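Long-range contacts in serine-rich Repeat Adhesion Glycoprotein (Srr1) (Streptococcus agalactiae, PDB 4MBO), which binds fibrinogen as a surface glycoprotein of Streptococcus agalactiae and so probably helps the bacterium attach to its host: residues A48-V54 with L113-A118; T86-T92 with Y104-A110; T171-I177 with S310-H316. All coordinates share one frame. Where two conformers were deposited one is given. Residue numbers count along the deposited sequence, not the author numbering.

Contact 1: A48-V54 with L113-A118; sequences AFSIASV and LNNIKA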
loop_
_atom_site.group_PDB
_atom_site.type_symbol
_atom_site.label_atom_id
_atom_site.label_comp_id
_atom_site.label_asym_id
_atom_site.label_seq_id
_atom_site.Cartn_x
_atom_site.Cartn_y
_atom_site.Cartn_z
ATOM N N ALA A 48 -11.285 -9.638 -21.987
ATOM C CA ALA A 48 -11.524 -9.267 -23.362
ATOM C C ALA A 48 -12.945 -9.660 -23.719
ATOM O O ALA A 48 -13.537 -10.553 -23.089
ATOM C CB ALA A 48 -10.543 -9.984 -24.274
ATOM N N PHE A 49 -13.481 -9.005 -24.734
ATOM C CA PHE A 49 -14.817 -9.300 -25.251
ATOM C C PHE A 49 -15.040 -8.552 -26.569
ATOM O O PHE A 49 -14.203 -7.737 -26.984
ATOM C CB PHE A 49 -15.918 -8.877 -24.238
ATOM C CG PHE A 49 -15.913 -7.417 -23.901
ATOM C CD1 PHE A 49 -16.604 -6.487 -24.673
ATOM C CD2 PHE A 49 -15.206 -6.961 -22.788
ATOM C CE1 PHE A 49 -16.590 -5.138 -24.365
ATOM C CE2 PHE A 49 -15.175 -5.608 -22.494
ATOM C CZ PHE A 49 -15.872 -4.701 -23.268
ATOM N N SER A 50 -16.150 -8.871 -27.220
ATOM C CA SER A 50 -16.640 -8.157 -28.363
ATOM C C SER A 50 -18.028 -7.618 -28.047
ATOM O O SER A 50 -18.755 -8.182 -27.221
ATOM C CB SER A 50 -16.765 -9.075 -29.579
ATOM O OG SER A 50 -15.493 -9.472 -30.013
ATOM N N ILE A 51 -18.410 -6.535 -28.728
ATOM C CA ILE A 51 -19.755 -5.970 -28.575
ATOM C C ILE A 51 -20.155 -5.341 -29.928
ATOM O O ILE A 51 -19.361 -4.610 -30.550
ATOM C CB ILE A 51 -19.848 -5.000 -27.361
ATOM C CG1 ILE A 51 -21.296 -4.575 -27.144
ATOM C CG2 ILE A 51 -18.946 -3.777 -27.515
ATOM C CD1 ILE A 51 -21.542 -3.973 -25.783
ATOM N N ALA A 52 -21.342 -5.678 -30.423
ATOM C CA ALA A 52 -21.779 -5.192 -31.746
ATOM C C ALA A 52 -21.845 -3.676 -31.854
ATOM O O ALA A 52 -21.392 -3.083 -32.843
ATOM C CB ALA A 52 -23.125 -5.804 -32.096
ATOM N N SER A 53 -22.450 -3.046 -30.867
ATOM C CA SER A 53 -22.530 -1.608 -30.859
ATOM C C SER A 53 -22.860 -1.125 -29.468
ATOM O O SER A 53 -23.406 -1.869 -28.658
ATOM C CB SER A 53 -23.570 -1.102 -31.859
ATOM O OG SER A 53 -24.880 -1.271 -31.363
ATOM N N VAL A 54 -22.503 0.122 -29.197
ATOM C CA VAL A 54 -22.757 0.751 -27.922
ATOM C C VAL A 54 -23.216 2.195 -28.106
ATOM O O VAL A 54 -23.116 2.742 -29.199
ATOM C CB VAL A 54 -21.484 0.778 -27.051
ATOM C CG1 VAL A 54 -20.926 -0.630 -26.893
ATOM C CG2 VAL A 54 -20.430 1.720 -27.643
ATOM N N LEU A 113 -19.014 3.188 -33.974
ATOM C CA LEU A 113 -18.477 1.958 -34.526
ATOM C C LEU A 113 -19.421 0.782 -34.521
ATOM O O LEU A 113 -20.498 0.801 -33.915
ATOM C CB LEU A 113 -17.236 1.551 -33.729
ATOM C CG LEU A 113 -16.148 2.609 -33.576
ATOM C CD1 LEU A 113 -15.046 2.082 -32.685
ATOM C CD2 LEU A 113 -15.580 3.024 -34.924
ATOM N N ASN A 114 -19.000 -0.253 -35.236
ATOM C CA ASN A 114 -19.683 -1.534 -35.222
ATOM C C ASN A 114 -18.639 -2.605 -34.977
ATOM O O ASN A 114 -17.500 -2.480 -35.434
ATOM C CB ASN A 114 -20.456 -1.813 -36.501
ATOM C CG ASN A 114 -21.718 -0.982 -36.603
ATOM O OD1 ASN A 114 -22.820 -1.485 -36.373
ATOM N ND2 ASN A 114 -21.562 0.308 -36.873
ATOM N N ASN A 115 -19.038 -3.637 -34.243
ATOM C CA ASN A 115 -18.183 -4.781 -33.927
ATOM C C ASN A 115 -16.888 -4.359 -33.258
ATOM O O ASN A 115 -15.801 -4.464 -33.822
ATOM C CB ASN A 115 -17.922 -5.605 -35.177
ATOM C CG ASN A 115 -19.211 -6.098 -35.812
ATOM O OD1 ASN A 115 -20.133 -6.532 -35.125
ATOM N ND2 ASN A 115 -19.282 -6.020 -37.124
ATOM N N ILE A 116 -17.048 -3.865 -32.043
ATOM C CA ILE A 116 -15.967 -3.392 -31.215
ATOM C C ILE A 116 -15.303 -4.557 -30.487
ATOM O O ILE A 116 -15.974 -5.454 -29.992
ATOM C CB ILE A 116 -16.520 -2.430 -30.139
ATOM C CG1 ILE A 116 -17.071 -1.161 -30.802
ATOM C CG2 ILE A 116 -15.447 -2.072 -29.106
ATOM C CD1 ILE A 116 -17.878 -0.313 -29.856
ATOM N N LYS A 117 -13.975 -4.521 -30.450
ATOM C CA LYS A 117 -13.182 -5.479 -29.684
ATOM C C LYS A 117 -12.530 -4.750 -28.530
ATOM O O LYS A 117 -11.994 -3.658 -28.708
ATOM C CB LYS A 117 -12.118 -6.086 -30.570
ATOM C CG LYS A 117 -12.732 -6.995 -31.608
ATOM C CD LYS A 117 -11.694 -7.835 -32.300
ATOM C CE LYS A 117 -10.759 -6.986 -33.123
ATOM N NZ LYS A 117 -11.463 -6.240 -34.200
ATOM N N ALA A 118 -12.579 -5.349 -27.346
ATOM C CA ALA A 118 -11.978 -4.762 -26.176
ATOM C C ALA A 118 -11.017 -5.778 -25.578
ATOM O O ALA A 118 -11.310 -6.958 -25.523
ATOM C CB ALA A 118 -13.050 -4.361 -25.162
HETATM O O HOH W 1 -21.075 1.510 -31.411
#

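Contact 2: T86-T92 with Y104-A110; sequences TGQLLAT and YTWTRYA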
loop_
_atom_site.group_PDB
_atom_site.type_symbol
_atom_site.label_atom_id
_atom_site.label_comp_id
_atom_site.label_asym_id
_atom_site.label_seq_id
_atom_site.Cartn_x
_atom_site.Cartn_y
_atom_site.Cartn_z
ATOM N N THR A 86 -6.941 1.863 -34.153
ATOM C CA THR A 86 -6.566 3.147 -34.737
ATOM C C THR A 86 -5.935 4.074 -33.691
ATOM O O THR A 86 -5.560 5.194 -34.003
ATOM C CB THR A 86 -7.794 3.866 -35.345
ATOM O OG1 THR A 86 -8.615 4.418 -34.303
ATOM C CG2 THR A 86 -8.624 2.897 -36.192
ATOM N N GLY A 87 -5.843 3.614 -32.447
ATOM C CA GLY A 87 -5.304 4.429 -31.368
ATOM C C GLY A 87 -6.352 5.372 -30.768
ATOM O O GLY A 87 -6.022 6.181 -29.906
ATOM N N GLN A 88 -7.609 5.259 -31.197
ATOM C CA GLN A 88 -8.676 6.131 -30.668
ATOM C C GLN A 88 -9.341 5.545 -29.412
ATOM O O GLN A 88 -9.347 4.345 -29.205
ATOM C CB GLN A 88 -9.681 6.437 -31.755
ATOM C CG GLN A 88 -9.141 7.444 -32.777
ATOM C CD GLN A 88 -10.017 7.538 -33.997
ATOM O OE1 GLN A 88 -9.874 6.758 -34.938
ATOM N NE2 GLN A 88 -10.905 8.522 -34.010
ATOM N N LEU A 89 -9.905 6.416 -28.576
ATOM C CA LEU A 89 -10.410 5.991 -27.265
ATOM C C LEU A 89 -11.834 5.411 -27.322
ATOM O O LEU A 89 -12.764 6.080 -27.769
ATOM C CB LEU A 89 -10.316 7.177 -26.281
ATOM C CG LEU A 89 -9.955 6.835 -24.841
ATOM C CD1 LEU A 89 -9.572 8.085 -24.044
ATOM C CD2 LEU A 89 -11.079 6.094 -24.175
ATOM N N LEU A 90 -11.967 4.143 -26.906
ATOM C CA LEU A 90 -13.270 3.458 -26.856
ATOM C C LEU A 90 -13.983 3.677 -25.520
ATOM O O LEU A 90 -15.188 3.835 -25.476
ATOM C CB LEU A 90 -13.106 1.949 -27.062
ATOM C CG LEU A 90 -12.662 1.489 -28.446
ATOM C CD1 LEU A 90 -12.388 -0.007 -28.367
ATOM C CD2 LEU A 90 -13.677 1.823 -29.518
ATOM N N ALA A 91 -13.232 3.658 -24.440
ATOM C CA ALA A 91 -13.845 3.797 -23.115
ATOM C C ALA A 91 -12.859 4.239 -22.084
ATOM O O ALA A 91 -11.663 3.930 -22.180
ATOM C CB ALA A 91 -14.433 2.452 -22.692
ATOM N N THR A 92 -13.346 4.964 -21.076
ATOM C CA THR A 92 -12.518 5.356 -19.972
ATOM C C THR A 92 -13.028 4.597 -18.749
ATOM O O THR A 92 -14.191 4.209 -18.707
ATOM C CB THR A 92 -12.619 6.862 -19.730
ATOM O OG1 THR A 92 -13.991 7.215 -19.565
ATOM C CG2 THR A 92 -12.075 7.601 -20.931
ATOM N N TYR A 104 -16.327 1.046 -16.670
ATOM C CA TYR A 104 -15.916 1.629 -17.939
ATOM C C TYR A 104 -17.110 2.270 -18.626
ATOM O O TYR A 104 -18.203 1.710 -18.662
ATOM C CB TYR A 104 -15.331 0.569 -18.862
ATOM C CG TYR A 104 -13.974 0.078 -18.446
ATOM C CD1 TYR A 104 -12.815 0.714 -18.886
ATOM C CD2 TYR A 104 -13.840 -1.051 -17.670
ATOM C CE1 TYR A 104 -11.560 0.230 -18.502
ATOM C CE2 TYR A 104 -12.613 -1.533 -17.285
ATOM C CZ TYR A 104 -11.480 -0.901 -17.714
ATOM O OH TYR A 104 -10.284 -1.428 -17.289
ATOM N N THR A 105 -16.884 3.460 -19.185
ATOM C CA THR A 105 -17.916 4.216 -19.877
ATOM C C THR A 105 -17.537 4.423 -21.341
ATOM O O THR A 105 -16.455 4.958 -21.634
ATOM C CB THR A 105 -18.119 5.572 -19.201
ATOM O OG1 THR A 105 -18.406 5.374 -17.802
ATOM C CG2 THR A 105 -19.283 6.350 -19.866
ATOM N N TRP A 106 -18.407 3.982 -22.248
ATOM C CA TRP A 106 -18.154 4.094 -23.672
ATOM C C TRP A 106 -18.163 5.554 -24.151
ATOM O O TRP A 106 -19.009 6.359 -23.744
ATOM C CB TRP A 106 -19.187 3.311 -24.470
ATOM C CG TRP A 106 -19.177 1.847 -24.182
ATOM C CD1 TRP A 106 -20.084 1.160 -23.456
ATOM C CD2 TRP A 106 -18.179 0.894 -24.594
ATOM N NE1 TRP A 106 -19.715 -0.158 -23.369
ATOM C CE2 TRP A 106 -18.586 -0.354 -24.131
ATOM C CE3 TRP A 106 -17.003 0.984 -25.362
ATOM C CZ2 TRP A 106 -17.837 -1.532 -24.378
ATOM C CZ3 TRP A 106 -16.256 -0.173 -25.613
ATOM C CH2 TRP A 106 -16.670 -1.412 -25.100
ATOM N N THR A 107 -17.274 5.857 -25.070
ATOM C CA THR A 107 -17.173 7.208 -25.616
ATOM C C THR A 107 -18.091 7.476 -26.811
ATOM O O THR A 107 -18.720 6.582 -27.377
ATOM C CB THR A 107 -15.739 7.462 -26.089
ATOM O OG1 THR A 107 -15.447 6.542 -27.157
ATOM C CG2 THR A 107 -14.735 7.339 -24.965
ATOM N N ARG A 108 -18.165 8.748 -27.211
ATOM C CA ARG A 108 -18.907 9.128 -28.401
ATOM C C ARG A 108 -18.278 8.403 -29.598
ATOM O O ARG A 108 -18.976 7.832 -30.429
ATOM C CB ARG A 108 -18.852 10.667 -28.594
ATOM C CG ARG A 108 -19.673 11.200 -29.751
ATOM C CD ARG A 108 -19.909 12.727 -29.682
ATOM N NE ARG A 108 -20.408 13.147 -28.358
ATOM C CZ ARG A 108 -19.882 14.095 -27.581
ATOM N NH1 ARG A 108 -18.899 14.896 -27.999
ATOM N NH2 ARG A 108 -20.431 14.329 -26.404
ATOM N N TYR A 109 -16.953 8.384 -29.637
ATOM C CA TYR A 109 -16.253 7.696 -30.738
ATOM C C TYR A 109 -16.686 6.227 -30.812
ATOM O O TYR A 109 -17.030 5.713 -31.877
ATOM C CB TYR A 109 -14.745 7.808 -30.592
ATOM C CG TYR A 109 -14.008 6.876 -31.563
ATOM C CD1 TYR A 109 -13.971 7.150 -32.924
ATOM C CD2 TYR A 109 -13.388 5.718 -31.112
ATOM C CE1 TYR A 109 -13.320 6.316 -33.808
ATOM C CE2 TYR A 109 -12.725 4.878 -31.990
ATOM C CZ TYR A 109 -12.696 5.182 -33.347
ATOM O OH TYR A 109 -12.056 4.358 -34.274
ATOM N N ALA A 110 -16.713 5.554 -29.659
ATOM C CA ALA A 110 -17.142 4.166 -29.654
ATOM C C ALA A 110 -18.547 3.970 -30.203
ATOM O O ALA A 110 -18.809 2.981 -30.846
ATOM C CB ALA A 110 -17.049 3.581 -28.241
#

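Contact 3: T171-I177 with S310-H316; sequences TNVRSRI and SKYSYGH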
loop_
_atom_site.group_PDB
_atom_site.type_symbol
_atom_site.label_atom_id
_atom_site.label_comp_id
_atom_site.label_asym_id
_atom_site.label_seq_id
_atom_site.Cartn_x
_atom_site.Cartn_y
_atom_site.Cartn_z
ATOM N N THR A 171 15.627 -3.946 21.272
ATOM C CA THR A 171 14.931 -3.010 20.418
ATOM C C THR A 171 14.256 -3.742 19.271
ATOM O O THR A 171 14.619 -4.866 18.939
ATOM C CB THR A 171 15.885 -1.941 19.824
ATOM O OG1 THR A 171 16.934 -2.588 19.094
ATOM C CG2 THR A 171 16.532 -1.080 20.885
ATOM N N ASN A 172 13.241 -3.123 18.683
ATOM C CA ASN A 172 12.629 -3.648 17.465
ATOM C C ASN A 172 11.905 -2.526 16.730
ATOM O O ASN A 172 11.347 -1.651 17.347
ATOM C CB ASN A 172 11.730 -4.876 17.680
ATOM C CG ASN A 172 10.449 -4.581 18.438
ATOM O OD1 ASN A 172 9.404 -4.431 17.819
ATOM N ND2 ASN A 172 10.525 -4.524 19.769
ATOM N N VAL A 173 11.934 -2.569 15.395
ATOM C CA VAL A 173 11.412 -1.493 14.561
ATOM C C VAL A 173 11.077 -2.001 13.165
ATOM O O VAL A 173 11.648 -3.009 12.684
ATOM C CB VAL A 173 12.479 -0.342 14.481
ATOM C CG1 VAL A 173 13.672 -0.783 13.618
ATOM C CG2 VAL A 173 11.904 0.976 13.964
ATOM N N ARG A 174 10.177 -1.295 12.501
ATOM C CA ARG A 174 9.827 -1.583 11.099
ATOM C C ARG A 174 9.323 -0.318 10.442
ATOM O O ARG A 174 8.748 0.525 11.114
ATOM C CB ARG A 174 8.796 -2.718 11.000
ATOM C CG ARG A 174 8.451 -3.111 9.581
ATOM C CD ARG A 174 7.594 -4.373 9.525
ATOM N NE ARG A 174 6.383 -4.228 10.336
ATOM C CZ ARG A 174 5.473 -5.189 10.504
ATOM N NH1 ARG A 174 5.614 -6.355 9.879
ATOM N NH2 ARG A 174 4.424 -4.982 11.297
ATOM N N SER A 175 9.552 -0.142 9.144
ATOM C CA SER A 175 9.030 1.016 8.448
ATOM C C SER A 175 8.558 0.629 7.070
ATOM O O SER A 175 8.895 -0.434 6.613
ATOM C CB SER A 175 10.065 2.108 8.376
ATOM O OG SER A 175 11.171 1.669 7.576
ATOM N N ARG A 176 7.766 1.484 6.448
ATOM C CA ARG A 176 7.205 1.198 5.124
ATOM C C ARG A 176 6.722 2.454 4.430
ATOM O O ARG A 176 6.127 3.317 5.044
ATOM C CB ARG A 176 6.026 0.231 5.332
ATOM C CG ARG A 176 5.463 -0.402 4.092
ATOM C CD ARG A 176 4.419 -1.461 4.468
ATOM N NE ARG A 176 4.152 -2.222 3.271
ATOM C CZ ARG A 176 3.116 -2.061 2.475
ATOM N NH1 ARG A 176 3.081 -2.762 1.359
ATOM N NH2 ARG A 176 2.139 -1.204 2.750
ATOM N N ILE A 177 6.967 2.565 3.114
ATOM C CA ILE A 177 6.355 3.577 2.328
ATOM C C ILE A 177 5.030 2.927 1.964
ATOM O O ILE A 177 4.987 1.908 1.238
ATOM C CB ILE A 177 7.172 3.907 1.071
ATOM C CG1 ILE A 177 8.498 4.522 1.501
ATOM C CG2 ILE A 177 6.363 4.804 0.181
ATOM C CD1 ILE A 177 9.470 4.837 0.387
ATOM N N SER A 310 18.292 -1.089 16.622
ATOM C CA SER A 310 17.726 -1.676 15.408
ATOM C C SER A 310 17.522 -0.641 14.309
ATOM O O SER A 310 17.247 0.510 14.590
ATOM C CB SER A 310 16.349 -2.282 15.716
ATOM O OG SER A 310 16.469 -3.425 16.540
ATOM N N LYS A 311 17.591 -1.100 13.062
ATOM C CA LYS A 311 17.390 -0.246 11.904
ATOM C C LYS A 311 16.629 -1.010 10.838
ATOM O O LYS A 311 16.873 -2.202 10.614
ATOM C CB LYS A 311 18.724 0.236 11.385
ATOM C CG LYS A 311 18.686 1.095 10.141
ATOM C CD LYS A 311 20.085 1.614 9.862
ATOM C CE LYS A 311 20.184 2.275 8.515
ATOM N NZ LYS A 311 21.595 2.634 8.198
ATOM N N TYR A 312 15.677 -0.333 10.221
ATOM C CA TYR A 312 14.891 -0.927 9.125
ATOM C C TYR A 312 14.926 0.037 7.957
ATOM O O TYR A 312 14.839 1.240 8.154
ATOM C CB TYR A 312 13.465 -1.184 9.589
ATOM C CG TYR A 312 12.651 -2.063 8.670
ATOM C CD1 TYR A 312 12.052 -1.534 7.546
ATOM C CD2 TYR A 312 12.484 -3.435 8.935
ATOM C CE1 TYR A 312 11.288 -2.311 6.707
ATOM C CE2 TYR A 312 11.732 -4.228 8.082
ATOM C CZ TYR A 312 11.124 -3.641 6.970
ATOM O OH TYR A 312 10.342 -4.357 6.084
ATOM N N SER A 313 15.047 -0.492 6.737
ATOM C CA SER A 313 15.127 0.365 5.545
ATOM C C SER A 313 14.019 0.070 4.579
ATOM O O SER A 313 13.585 -1.064 4.461
ATOM C CB SER A 313 16.482 0.181 4.827
ATOM O OG SER A 313 17.565 0.496 5.693
ATOM N N TYR A 314 13.589 1.098 3.851
ATOM C CA TYR A 314 12.568 0.907 2.828
ATOM C C TYR A 314 12.761 1.949 1.703
ATOM O O TYR A 314 12.843 3.166 1.946
ATOM C CB TYR A 314 11.193 1.026 3.446
ATOM C CG TYR A 314 10.128 0.259 2.706
ATOM C CD1 TYR A 314 9.540 0.733 1.529
ATOM C CD2 TYR A 314 9.689 -0.944 3.211
ATOM C CE1 TYR A 314 8.564 0.005 0.885
ATOM C CE2 TYR A 314 8.722 -1.661 2.598
ATOM C CZ TYR A 314 8.158 -1.202 1.426
ATOM O OH TYR A 314 7.159 -1.970 0.874
ATOM N N GLY A 315 12.812 1.476 0.470
ATOM C CA GLY A 315 13.088 2.362 -0.663
ATOM C C GLY A 315 11.950 2.663 -1.606
ATOM O O GLY A 315 10.922 1.999 -1.597
ATOM N N HIS A 316 12.155 3.707 -2.410
ATOM C CA HIS A 316 11.209 4.124 -3.438
ATOM C C HIS A 316 11.939 4.831 -4.594
ATOM O O HIS A 316 12.921 5.548 -4.377
ATOM C CB HIS A 316 10.107 5.021 -2.854
ATOM C CG HIS A 316 9.407 5.835 -3.886
ATOM N ND1 HIS A 316 8.578 5.278 -4.834
ATOM C CD2 HIS A 316 9.468 7.157 -4.164
ATOM C CE1 HIS A 316 8.154 6.226 -5.652
ATOM N NE2 HIS A 316 8.684 7.375 -5.267
HETATM O O HOH W 2 8.176 -2.974 5.738
HETATM O O HOH W 3 5.634 -0.011 -0.584
#

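Contact 1: A48-V54 with L113-A118
This is an antiparallel strand pairing at one end of the bacterial Ig-like domain, where strand 43-51 ends and strand 116-126 begins, the inner two strands of a four-stranded sheet. Backbone hydrogen bonds set the register: Phe-49 N to Ala-118 O (3.1 Å) with Ala-118 N to Phe-49 O (2.9 Å), then Ile-51 N to Ile-116 O and Ile-116 N to Ile-51 O (both 2.9 Å). Beyond them Asn-115 N still reaches Ala-52 O at 2.8 Å. Here the chain bends: Asn-115 has positive phi (56°), a conformation asparagine tolerates better than most residues. Past the bend, a water bridges Val-54 N and Leu-113 O. Phe-49, Ile-51, Ile-116 and Ala-118 share the inner face, which packs on Trp-106 of the opposing sheet. The small methyl of Ala-118 fits over the Phe-49 ring, a CH-pi contact 3.7 Å from CB to the centroid, while Ile-51 CG2 lies 3.8 Å from Ile-116 CB and Val-54 CG2 lies 3.9 Å from Ile-116 CD1. On the other face, Ser-50 and Lys-117 form a non-hydrogen-bonded pair, their polar ends suited to solvent. The chemistry thus implies an amphipathic pairing: main-chain bonds fix the alignment, and apolar groups seal one face into the core.

Contact 2: T86-T92 with Y104-A110
Tyr-104 starts the segment with its CA 3.2 Å from Thr-92 O and its ring buried against Phe-60 and Val-120. Thr-105 then pairs with Thr-92 through Thr-105 N to Thr-92 O (2.8 Å) and Thr-92 N to Thr-105 O (3.2 Å); both are beta-branched, well suited to extended backbone, and point to the more exposed face. Trp-106 turns to the core face, its CE3 4.0 Å from Ala-91 CB, where a methyl suits the bulky indole. The two strands form a beta hairpin, 89-95 with 101-106, and on its far flank Leu-90 and Ala-91 make a classic beta bulge opposite Ile-82. Thr-107 N bonds to Leu-90 O at 2.9 Å. As N-cap of the short helix, Thr-107 uses OG1 twice, donating to Leu-89 O (2.8 Å) and accepting from Ala-110 N (3.0 Å). Tyr-109 lays a ring face against Gln-88, whose CB sits 3.8 Å from the ring centroid, and its hydroxyl bonds to Asp-84. Ala-110, in the helix, suits its tight place: its CB sits only 3.3 Å from Leu-90 O and 4.0 Å from Leu-90 CD2.

Contact 3: T171-I177 with S310-H316
Two strands of different sheets face each other here in the fibrinogen-binding adhesin domain, 169-181 against 309-316, the edge strand of a five-stranded sheet. They run nearly parallel, at 11°, with axes 6.0 Å apart. Aromatic contacts dominate. Tyr-312 lies flat over Arg-174, whose CG is 3.9 Å from the ring centroid, and Tyr-314 does the same over Arg-176, with CA 4.0 Å from its centroid; both are CH-pi contacts, and a flat ring can lie over the main chain of the facing strand. Apolar contacts fill in beside them: Val-173 CG1 with Tyr-312 CB (4.1 Å), Ile-177 CG1 with Tyr-314 CD1 (3.9 Å) and Ile-177 CD1 with His-316 CB (3.3 Å). Thr-171 OG1 and Ser-310 OG, small hydroxyls 2.7 Å apart, share a hydrogen bond in which either could be the donor. Waters join the tyrosine hydroxyls to main-chain oxygens, one between Tyr-312 OH and Ser-175 O, the other between Tyr-314 OH and Ile-177 O. The charged ends lead elsewhere: Arg-174 to Asn-159 and Asp-242, and Arg-176 to Asp-38. The chemistry implies that tyrosines suit this interface by pairing broad apolar faces with hydroxyls that reach waters and, for Tyr-314, Asp-38 of the Ig-like region.

From the N terminus the chain first enters contact 1 at 48-54, and returns to close that loop at 113-118. Inside it nests contact 2, whose hairpin closes when 104-110 comes back to 86-92; helix 108-111 then leads directly toward strand 116-126. The two contacts touch, Leu-113 CD1 lying 3.5 Å from Leu-90 CD2 and Val-54 CG1 3.6 Å from Trp-106 CE2, so together they join the two sheets of the Ig-like domain at one end. Contact 3 follows in series, its loop running from 171-177 to 310-316 and tying two sheets of the adhesin domain; its centre lies about 49 Å from that of contact 1 and about 44 Å from that of contact 2.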